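Local coordinates for protein ShdD (Sedimentibacter hydroxybenzoicus, PDB 7AE5) that takes part in the non-oxidative decarboxylation and detoxification of phenolic derivatives under anaerobic conditions, although its precise biochemical role is unknown, at residues Met14-Pro18 / Val19-Trp23. Numbering follows the deposited sequence.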
ATOM      1  N   MET H  14     -53.147 -13.940  25.599  1.00 50.61           N
ATOM      2  CA  MET H  14     -52.185 -14.278  26.640  1.00 50.52           C
ATOM      3  C   MET H  14     -52.680 -13.835  28.012  1.00 49.81           C
ATOM      4  O   MET H  14     -52.827 -14.654  28.926  1.00 49.94           O
ATOM      5  CB  MET H  14     -50.828 -13.643  26.325  1.00 50.32           C
ATOM      6  CG  MET H  14     -49.637 -14.439  26.822  1.00 51.27           C
ATOM      7  SD  MET H  14     -48.169 -13.408  26.984  1.00 50.85           S
ATOM      8  CE  MET H  14     -47.644 -13.315  25.274  1.00 51.28           C
ATOM      9  N   VAL H  15     -52.948 -12.539  28.171  1.00 57.54           N
ATOM     10  CA  VAL H  15     -53.351 -11.984  29.457  1.00 56.90           C
ATOM     11  C   VAL H  15     -54.289 -10.811  29.225  1.00 57.60           C
ATOM     12  O   VAL H  15     -54.267 -10.167  28.172  1.00 58.39           O
ATOM     13  CB  VAL H  15     -52.134 -11.527  30.295  1.00 55.90           C
ATOM     14  CG1 VAL H  15     -51.503 -12.702  31.025  1.00 55.90           C
ATOM     15  CG2 VAL H  15     -51.119 -10.822  29.406  1.00 55.98           C
ATOM     16  N   ASP H  16     -55.118 -10.541  30.224  1.00 61.08           N
ATOM     17  CA  ASP H  16     -55.816  -9.274  30.348  1.00 61.96           C
ATOM     18  C   ASP H  16     -54.972  -8.313  31.178  1.00 60.50           C
ATOM     19  O   ASP H  16     -54.032  -8.714  31.866  1.00 59.11           O
ATOM     20  CB  ASP H  16     -57.183  -9.469  31.004  1.00 65.19           C
ATOM     21  CG  ASP H  16     -58.285  -9.710  29.996  1.00 67.41           C
ATOM     22  OD1 ASP H  16     -58.539 -10.885  29.654  1.00 68.50           O
ATOM     23  OD2 ASP H  16     -58.910  -8.722  29.561  1.00 68.35           O
ATOM     24  N   SER H  17     -55.317  -7.036  31.108  1.00 56.69           N
ATOM     25  CA  SER H  17     -54.611  -6.046  31.910  1.00 56.35           C
ATOM     26  C   SER H  17     -54.902  -6.288  33.388  1.00 55.59           C
ATOM     27  O   SER H  17     -56.072  -6.421  33.769  1.00 57.94           O
ATOM     28  CB  SER H  17     -55.019  -4.631  31.509  1.00 59.24           C
ATOM     29  OG  SER H  17     -56.428  -4.485  31.522  1.00 61.06           O
ATOM     30  N   PRO H  18     -53.878  -6.378  34.242  1.00 49.81           N
ATOM     31  CA  PRO H  18     -54.141  -6.635  35.670  1.00 51.08           C
ATOM     32  C   PRO H  18     -55.026  -5.586  36.322  1.00 52.85           C
ATOM     33  O   PRO H  18     -55.863  -5.929  37.167  1.00 55.13           O
ATOM     34  CB  PRO H  18     -52.735  -6.661  36.285  1.00 48.94           C
ATOM     35  CG  PRO H  18     -51.826  -6.999  35.150  1.00 46.94           C
ATOM     36  CD  PRO H  18     -52.438  -6.390  33.926  1.00 47.51           C
ATOM     37  N   VAL H  19     -54.872  -4.318  35.950  1.00 50.23           N
ATOM     38  CA  VAL H  19     -55.693  -3.230  36.471  1.00 52.13           C
ATOM     39  C   VAL H  19     -56.660  -2.795  35.380  1.00 53.86           C
ATOM     40  O   VAL H  19     -56.239  -2.472  34.262  1.00 54.83           O
ATOM     41  CB  VAL H  19     -54.834  -2.046  36.944  1.00 50.71           C
ATOM     42  CG1 VAL H  19     -55.699  -1.027  37.678  1.00 53.01           C
ATOM     43  CG2 VAL H  19     -53.695  -2.532  37.826  1.00 48.91           C
ATOM     44  N   GLY H  20     -57.951  -2.791  35.703  1.00 64.91           N
ATOM     45  CA  GLY H  20     -58.985  -2.367  34.778  1.00 67.27           C
ATOM     46  C   GLY H  20     -59.016  -3.164  33.478  1.00 66.80           C
ATOM     47  O   GLY H  20     -58.386  -4.208  33.319  1.00 64.98           O
ATOM     48  N   ASP H  21     -59.790  -2.628  32.535  1.00 89.05           N
ATOM     49  CA  ASP H  21     -59.871  -3.198  31.196  1.00 89.07           C
ATOM     50  C   ASP H  21     -59.190  -2.262  30.207  1.00 90.63           C
ATOM     51  O   ASP H  21     -59.806  -1.807  29.237  1.00 92.37           O
ATOM     52  CB  ASP H  21     -61.329  -3.452  30.799  1.00 91.98           C
ATOM     53  CG  ASP H  21     -61.455  -4.305  29.544  1.00 91.78           C
ATOM     54  OD1 ASP H  21     -61.507  -3.742  28.429  1.00 92.01           O
ATOM     55  OD2 ASP H  21     -61.497  -5.546  29.677  1.00 91.83           O
ATOM     56  N   ALA H  22     -57.916  -1.956  30.453  1.00 65.18           N
ATOM     57  CA  ALA H  22     -57.196  -1.053  29.565  1.00 66.93           C
ATOM     58  C   ALA H  22     -56.779  -1.743  28.273  1.00 66.26           C
ATOM     59  O   ALA H  22     -56.837  -1.134  27.199  1.00 68.07           O
ATOM     60  CB  ALA H  22     -55.973  -0.478  30.280  1.00 66.47           C
ATOM     61  N   TRP H  23     -56.363  -3.006  28.350  1.00 54.80           N
ATOM     62  CA  TRP H  23     -55.830  -3.684  27.175  1.00 53.96           C
ATOM     63  C   TRP H  23     -55.801  -5.187  27.409  1.00 51.10           C
ATOM     64  O   TRP H  23     -56.046  -5.680  28.513  1.00 49.85           O
ATOM     65  CB  TRP H  23     -54.425  -3.178  26.831  1.00 54.23           C
ATOM     66  CG  TRP H  23     -53.529  -3.024  28.025  1.00 52.77           C
ATOM     67  CD1 TRP H  23     -53.184  -1.859  28.643  1.00 54.14           C
ATOM     68  CD2 TRP H  23     -52.854  -4.070  28.741  1.00 49.32           C
ATOM     69  NE1 TRP H  23     -52.344  -2.111  29.699  1.00 51.31           N
ATOM     70  CE2 TRP H  23     -52.125  -3.461  29.780  1.00 48.34           C
ATOM     71  CE3 TRP H  23     -52.797  -5.461  28.603  1.00 47.06           C
ATOM     72  CZ2 TRP H  23     -51.349  -4.191  30.677  1.00 44.90           C
ATOM     73  CZ3 TRP H  23     -52.027  -6.184  29.494  1.00 44.40           C
ATOM     74  CH2 TRP H  23     -51.312  -5.548  30.518  1.00 43.26           C
TER
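Ser17 lays its CB over the indole face of Trp23, a CH-pi contact in which Ser17 CB stands 3.5 Å from the centroid of the six-membered ring and 10° off the ring normal. The two residues close the loop that joins strands 11-16 and 24-28 of the antiparallel sheet, and show how one small side chain can serve a hairpin twice, by its carbon and by its oxygen. The backbone places CB on the ring, and a chi1 of 52° sets Ser17 OG between the backbone N and the carbonyl carbon, pointing into the loop. There Ser17 OG gives its proton to Gly20 O at 2.7 Å, reaching that oxygen from above the carbonyl plane, and accepts a weak bond from Ala22 N at 3.1 Å. Another weak bond, Ser17 N to Trp23 O at 3.0 Å, links the two ends of the loop. Beside the serine, Pro18 CD meets Trp23 CH2 at 3.7 Å, the pyrrolidine crossing the indole at a slant. Asp16 OD2 and Asp21 OD2 lie 4.1 Å apart, a proximity of like charges that the salt bridge from Asp16 to Lys13 may ease. Trp23 NE1 bonds to Lys57 O of the phenolic acid decarboxylase chain, and Tyr59 of that same partner chain meets the indole. A hydroxyl that donates one bond and accepts a weak one is consistent with a loop pinned from inside, its tryptophan turned to the partner subunit.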